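Local coordinates for putative peptidase (Bacteroides fragilis, PDB 5DYN), which probably acts as a clostripain-family cysteine protease that activates the Bacteroides fragilis toxin, this chain being an early part of the longer protein, at residues V20-Q25 and E37-G42; T101-Y106 and Y111-W116. One frame throughout, in Å; residues are numbered along the deposited sequence.

Contact 1 (V20-Q25 and E37-G42); sequences VYMIAQ and EEMKEG. With NA (sodium ion), chain C; NA (sodium ion), chain E; NA (sodium ion), chain D.
V20 and M22, two residues apart on the strand, both send their side chains to the methyl end of M39. M39 lies extended from its helix turn, with CG anti to the carbonyl carbon (chi1 -68°), and meets M22 tip to tip: the two CE methyls are 3.5 Å apart, and M22 CE is 3.6 Å from M39 SD. V20 comes in end-on as well, its CG1 3.7 Å from M39 CE. All three residues are buried, and no hydrogen bond crosses the gap. V20 CA and M39 CA are 9.9 Å apart, and the long, unbranched chain of M39 covers much of that span to reach both strand side chains. The contact packs helix 29-43 onto strand 16-23, the first two elements of a beta-alpha-beta unit completed by the parallel strand 51-58. Against these buried methyls, the outward side of the helix is polar and open to solvent, with E37 and E41 exposed. E38, partly exposed, grips a sodium ion unevenly, through OE1 at 2.5 Å and OE2 at 3.0 Å. Water 1, D35 and the carbonyls of P61 and A63 of the neighbouring chain share that ion. K40 NZ makes a long, weak salt bridge to E37 OE2 at 3.4 Å and a second one to E78. In the loop beyond the strand, Q25 uses its neutral amide oxygen OE1 to bridge two further sodium ions, which D58 also ligates.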
# COMPACT_ATOMS: atom_id res chain seq x y z
N VAL A 20 11.00 6.69 5.75
CA VAL A 20 10.42 5.38 5.97
C VAL A 20 9.73 5.35 7.33
O VAL A 20 10.38 5.43 8.37
CB VAL A 20 11.47 4.26 5.89
CG1 VAL A 20 10.83 2.91 6.16
CG2 VAL A 20 12.13 4.26 4.52
N TYR A 21 8.40 5.25 7.31
CA TYR A 21 7.60 5.33 8.53
C TYR A 21 7.23 3.93 9.03
O TYR A 21 6.37 3.27 8.45
CB TYR A 21 6.34 6.16 8.28
CG TYR A 21 5.70 6.71 9.54
CD1 TYR A 21 4.87 5.91 10.32
CD2 TYR A 21 5.92 8.02 9.94
CE1 TYR A 21 4.29 6.41 11.47
CE2 TYR A 21 5.34 8.52 11.09
CZ TYR A 21 4.52 7.71 11.85
OH TYR A 21 3.93 8.20 12.99
N MET A 22 7.87 3.50 10.11
CA MET A 22 7.66 2.14 10.61
C MET A 22 6.82 2.09 11.87
O MET A 22 7.31 2.34 12.98
CB MET A 22 9.01 1.47 10.87
CG MET A 22 9.98 1.58 9.72
SD MET A 22 11.39 0.49 9.95
CE MET A 22 12.56 1.28 8.86
N ILE A 23 5.55 1.75 11.71
CA ILE A 23 4.69 1.45 12.84
C ILE A 23 4.91 -0.01 13.20
O ILE A 23 4.18 -0.90 12.74
CB ILE A 23 3.21 1.73 12.52
CG1 ILE A 23 3.05 3.15 11.97
CG2 ILE A 23 2.35 1.53 13.76
CD1 ILE A 23 1.65 3.47 11.49
N ALA A 24 5.92 -0.26 14.02
CA ALA A 24 6.38 -1.63 14.27
C ALA A 24 6.02 -2.13 15.67
O ALA A 24 6.47 -3.20 16.08
CB ALA A 24 7.88 -1.72 14.06
N GLN A 25 5.21 -1.37 16.40
CA GLN A 25 4.81 -1.78 17.74
C GLN A 25 3.69 -2.81 17.64
O GLN A 25 2.54 -2.56 18.04
CB GLN A 25 4.38 -0.58 18.58
CG GLN A 25 4.22 -0.88 20.06
CD GLN A 25 4.09 0.38 20.89
OE1 GLN A 25 4.91 1.28 20.79
NE2 GLN A 25 3.03 0.45 21.69
N GLU A 37 18.46 -2.99 8.67
CA GLU A 37 19.81 -3.40 8.30
C GLU A 37 19.94 -3.53 6.79
O GLU A 37 20.96 -3.16 6.21
CB GLU A 37 20.18 -4.72 8.99
CG GLU A 37 20.21 -4.62 10.52
CD GLU A 37 21.33 -3.73 11.05
OE1 GLU A 37 22.29 -3.46 10.29
OE2 GLU A 37 21.25 -3.31 12.22
N GLU A 38 18.89 -4.04 6.15
CA GLU A 38 18.85 -4.12 4.70
C GLU A 38 18.90 -2.73 4.07
O GLU A 38 19.43 -2.54 2.98
CB GLU A 38 17.59 -4.86 4.23
CG GLU A 38 17.58 -6.34 4.54
CD GLU A 38 16.26 -6.99 4.18
OE1 GLU A 38 15.45 -6.35 3.48
OE2 GLU A 38 16.03 -8.15 4.60
N MET A 39 18.33 -1.75 4.77
CA MET A 39 18.34 -0.37 4.30
C MET A 39 19.76 0.19 4.31
O MET A 39 20.18 0.85 3.36
CB MET A 39 17.41 0.49 5.14
CG MET A 39 15.95 0.15 4.96
SD MET A 39 14.82 0.99 6.09
CE MET A 39 13.30 0.13 5.69
N LYS A 40 20.49 -0.06 5.40
CA LYS A 40 21.89 0.36 5.49
C LYS A 40 22.70 -0.23 4.36
O LYS A 40 23.46 0.47 3.69
CB LYS A 40 22.49 -0.06 6.83
CG LYS A 40 21.88 0.61 8.04
CD LYS A 40 22.50 0.07 9.31
CE LYS A 40 21.73 0.52 10.53
NZ LYS A 40 22.29 -0.06 11.78
N GLU A 41 22.53 -1.54 4.15
CA GLU A 41 23.21 -2.25 3.08
C GLU A 41 22.87 -1.66 1.71
O GLU A 41 23.75 -1.48 0.87
CB GLU A 41 22.83 -3.73 3.12
CG GLU A 41 23.24 -4.53 1.91
CD GLU A 41 23.06 -6.02 2.12
OE1 GLU A 41 22.59 -6.41 3.22
OE2 GLU A 41 23.39 -6.81 1.20
N GLY A 42 21.60 -1.35 1.49
CA GLY A 42 21.16 -0.76 0.24
C GLY A 42 21.64 0.67 0.11
O GLY A 42 21.87 1.17 -1.00
NA NA C . 3.84 3.36 20.17
NA NA E . 13.24 -7.29 4.14
NA NA D . 7.34 1.58 20.87
O HOH W 1 13.91 -9.57 5.06

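Contact 2 (T101-Y106 and Y111-W116)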
# COMPACT_ATOMS: atom_id res chain seq x y z
N THR A 101 9.18 17.28 10.64
CA THR A 101 10.59 17.26 11.02
C THR A 101 11.46 16.68 9.91
O THR A 101 12.50 17.23 9.57
CB THR A 101 10.81 16.45 12.31
OG1 THR A 101 9.98 16.97 13.36
CG2 THR A 101 12.27 16.51 12.73
N ALA A 102 11.00 15.56 9.35
CA ALA A 102 11.77 14.83 8.35
C ALA A 102 12.06 15.65 7.09
O ALA A 102 13.20 15.73 6.65
CB ALA A 102 11.05 13.54 7.99
N PHE A 103 11.02 16.23 6.51
CA PHE A 103 11.15 16.88 5.21
C PHE A 103 11.61 18.33 5.29
O PHE A 103 12.30 18.81 4.40
CB PHE A 103 9.83 16.79 4.44
CG PHE A 103 9.48 15.40 4.01
CD1 PHE A 103 10.20 14.77 3.00
CD2 PHE A 103 8.44 14.71 4.61
CE1 PHE A 103 9.88 13.49 2.59
CE2 PHE A 103 8.12 13.43 4.21
CZ PHE A 103 8.84 12.82 3.20
N ASN A 104 11.22 19.03 6.35
CA ASN A 104 11.66 20.41 6.53
C ASN A 104 13.15 20.50 6.83
O ASN A 104 13.81 21.47 6.47
CB ASN A 104 10.86 21.10 7.63
CG ASN A 104 9.40 21.29 7.27
OD1 ASN A 104 9.07 21.63 6.13
ND2 ASN A 104 8.51 21.06 8.23
N GLN A 105 13.68 19.48 7.49
CA GLN A 105 15.11 19.43 7.77
C GLN A 105 15.90 18.98 6.55
O GLN A 105 17.09 19.29 6.42
CB GLN A 105 15.41 18.51 8.95
CG GLN A 105 15.05 19.08 10.31
CD GLN A 105 15.89 18.49 11.43
OE1 GLN A 105 17.08 18.20 11.25
NE2 GLN A 105 15.28 18.30 12.59
N TYR A 106 15.25 18.24 5.66
CA TYR A 106 15.93 17.69 4.50
C TYR A 106 15.15 17.92 3.21
O TYR A 106 14.69 16.97 2.57
CB TYR A 106 16.20 16.20 4.69
CG TYR A 106 17.15 15.93 5.84
CD1 TYR A 106 18.53 15.96 5.65
CD2 TYR A 106 16.67 15.67 7.12
CE1 TYR A 106 19.40 15.73 6.69
CE2 TYR A 106 17.54 15.43 8.17
CZ TYR A 106 18.90 15.46 7.95
OH TYR A 106 19.76 15.23 8.99
N TYR A 111 10.78 13.75 -3.53
CA TYR A 111 10.42 13.15 -2.25
C TYR A 111 9.75 11.80 -2.43
O TYR A 111 9.24 11.48 -3.51
CB TYR A 111 9.50 14.08 -1.46
CG TYR A 111 10.10 15.44 -1.17
CD1 TYR A 111 11.00 15.62 -0.13
CD2 TYR A 111 9.77 16.54 -1.95
CE1 TYR A 111 11.54 16.86 0.14
CE2 TYR A 111 10.32 17.78 -1.70
CZ TYR A 111 11.20 17.94 -0.65
OH TYR A 111 11.75 19.17 -0.40
N GLY A 112 9.75 11.01 -1.37
CA GLY A 112 9.05 9.74 -1.35
C GLY A 112 8.78 9.34 0.09
O GLY A 112 9.45 9.82 1.00
N MET A 113 7.78 8.49 0.30
CA MET A 113 7.52 8.00 1.64
C MET A 113 7.18 6.51 1.62
O MET A 113 6.45 6.04 0.75
CB MET A 113 6.40 8.79 2.32
CG MET A 113 6.41 8.66 3.84
SD MET A 113 5.17 9.65 4.69
CE MET A 113 5.45 11.25 3.93
N VAL A 114 7.74 5.79 2.59
CA VAL A 114 7.50 4.37 2.75
C VAL A 114 6.64 4.12 3.99
O VAL A 114 6.89 4.69 5.06
CB VAL A 114 8.82 3.58 2.87
CG1 VAL A 114 8.54 2.09 3.06
CG2 VAL A 114 9.68 3.82 1.65
N PHE A 115 5.63 3.28 3.85
CA PHE A 115 4.73 2.98 4.95
C PHE A 115 4.88 1.53 5.39
O PHE A 115 4.52 0.60 4.67
CB PHE A 115 3.29 3.29 4.54
CG PHE A 115 3.07 4.74 4.22
CD1 PHE A 115 3.31 5.24 2.95
CD2 PHE A 115 2.63 5.62 5.20
CE1 PHE A 115 3.11 6.57 2.65
CE2 PHE A 115 2.42 6.96 4.91
CZ PHE A 115 2.67 7.43 3.64
N TRP A 116 5.42 1.36 6.60
CA TRP A 116 5.88 0.07 7.10
C TRP A 116 5.08 -0.35 8.32
O TRP A 116 5.34 0.13 9.43
CB TRP A 116 7.37 0.16 7.44
CG TRP A 116 8.11 -1.16 7.56
CD1 TRP A 116 8.99 -1.69 6.66
CD2 TRP A 116 8.05 -2.08 8.66
NE1 TRP A 116 9.48 -2.88 7.12
CE2 TRP A 116 8.92 -3.15 8.35
CE3 TRP A 116 7.35 -2.12 9.87
CZ2 TRP A 116 9.10 -4.24 9.20
CZ3 TRP A 116 7.53 -3.20 10.71
CH2 TRP A 116 8.40 -4.25 10.37
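F103 points from its helix at the strand and fits its ring between Y111 and M113. Its CG stands anti to the carbonyl carbon, which carries the ring from CB away from the helix and toward the strand. CD1 is the first ring atom to make contact, 3.3 Å from Y111 CD1, a tight approach. CE1 follows at 3.6 Å from the same Y111 CD1. At the tip, CZ looks edge-on at the carbonyl oxygen of G112, 3.8 Å away in the plane of the ring; a weakly positive C-H rim is compatible with such an oxygen. Coming back along the other edge, CE2 touches M113 CE at 3.5 Å. Helix 92-105 and strand 110-116 run nearly antiparallel, their short segments at 160° with axes 11.1 Å apart. The helix covers one face of the central sheet and helix 29-43 the other, giving an alpha/beta/alpha sandwich. A large aromatic spans this separation well. The Y111 side chain runs past that of F103 in the opposite direction; their rings meet obliquely, planes at 82° and centroids 5.4 Å apart. The same CD1-CE1 side of the tyrosine ring, at its edge, also nears the backbone oxygen of Y106, 4.0 Å from Y111 CE1, while the hydroxyl accepts a hydrogen bond from A108 N in the turn joining the two elements. M113 leaves the strand pointing neither toward nor away from the helix, but a bend at its third torsion (chi3 -50°) swings the unbranched tail round and delivers CE to the phenyl edge. G112 meets the ring with backbone alone. P23 of the neighbouring chain packs against both F103 and Y111.

In the fold
Contacts 1 and 2 have centres 13 Å apart and use neighbouring parallel strands of one sheet, with their helices on opposite faces. The strands are joined by probable backbone hydrogen bonds, Y21 N to V114 O and Y21 O to W116 N, each 2.8 Å. W116 also packs against residues 20-25: its CB is 3.7 Å from M22 CG, and its CZ3 is 3.7 Å from A24 CB. Its indole NE1 hydrogen-bonds to D35, which shares a sodium ion with E38, tying residues 111-116 to the metal site on the helix of contact 1. Beyond residues 113-116 the sheet continues into a parallel strand of the neighbouring chain.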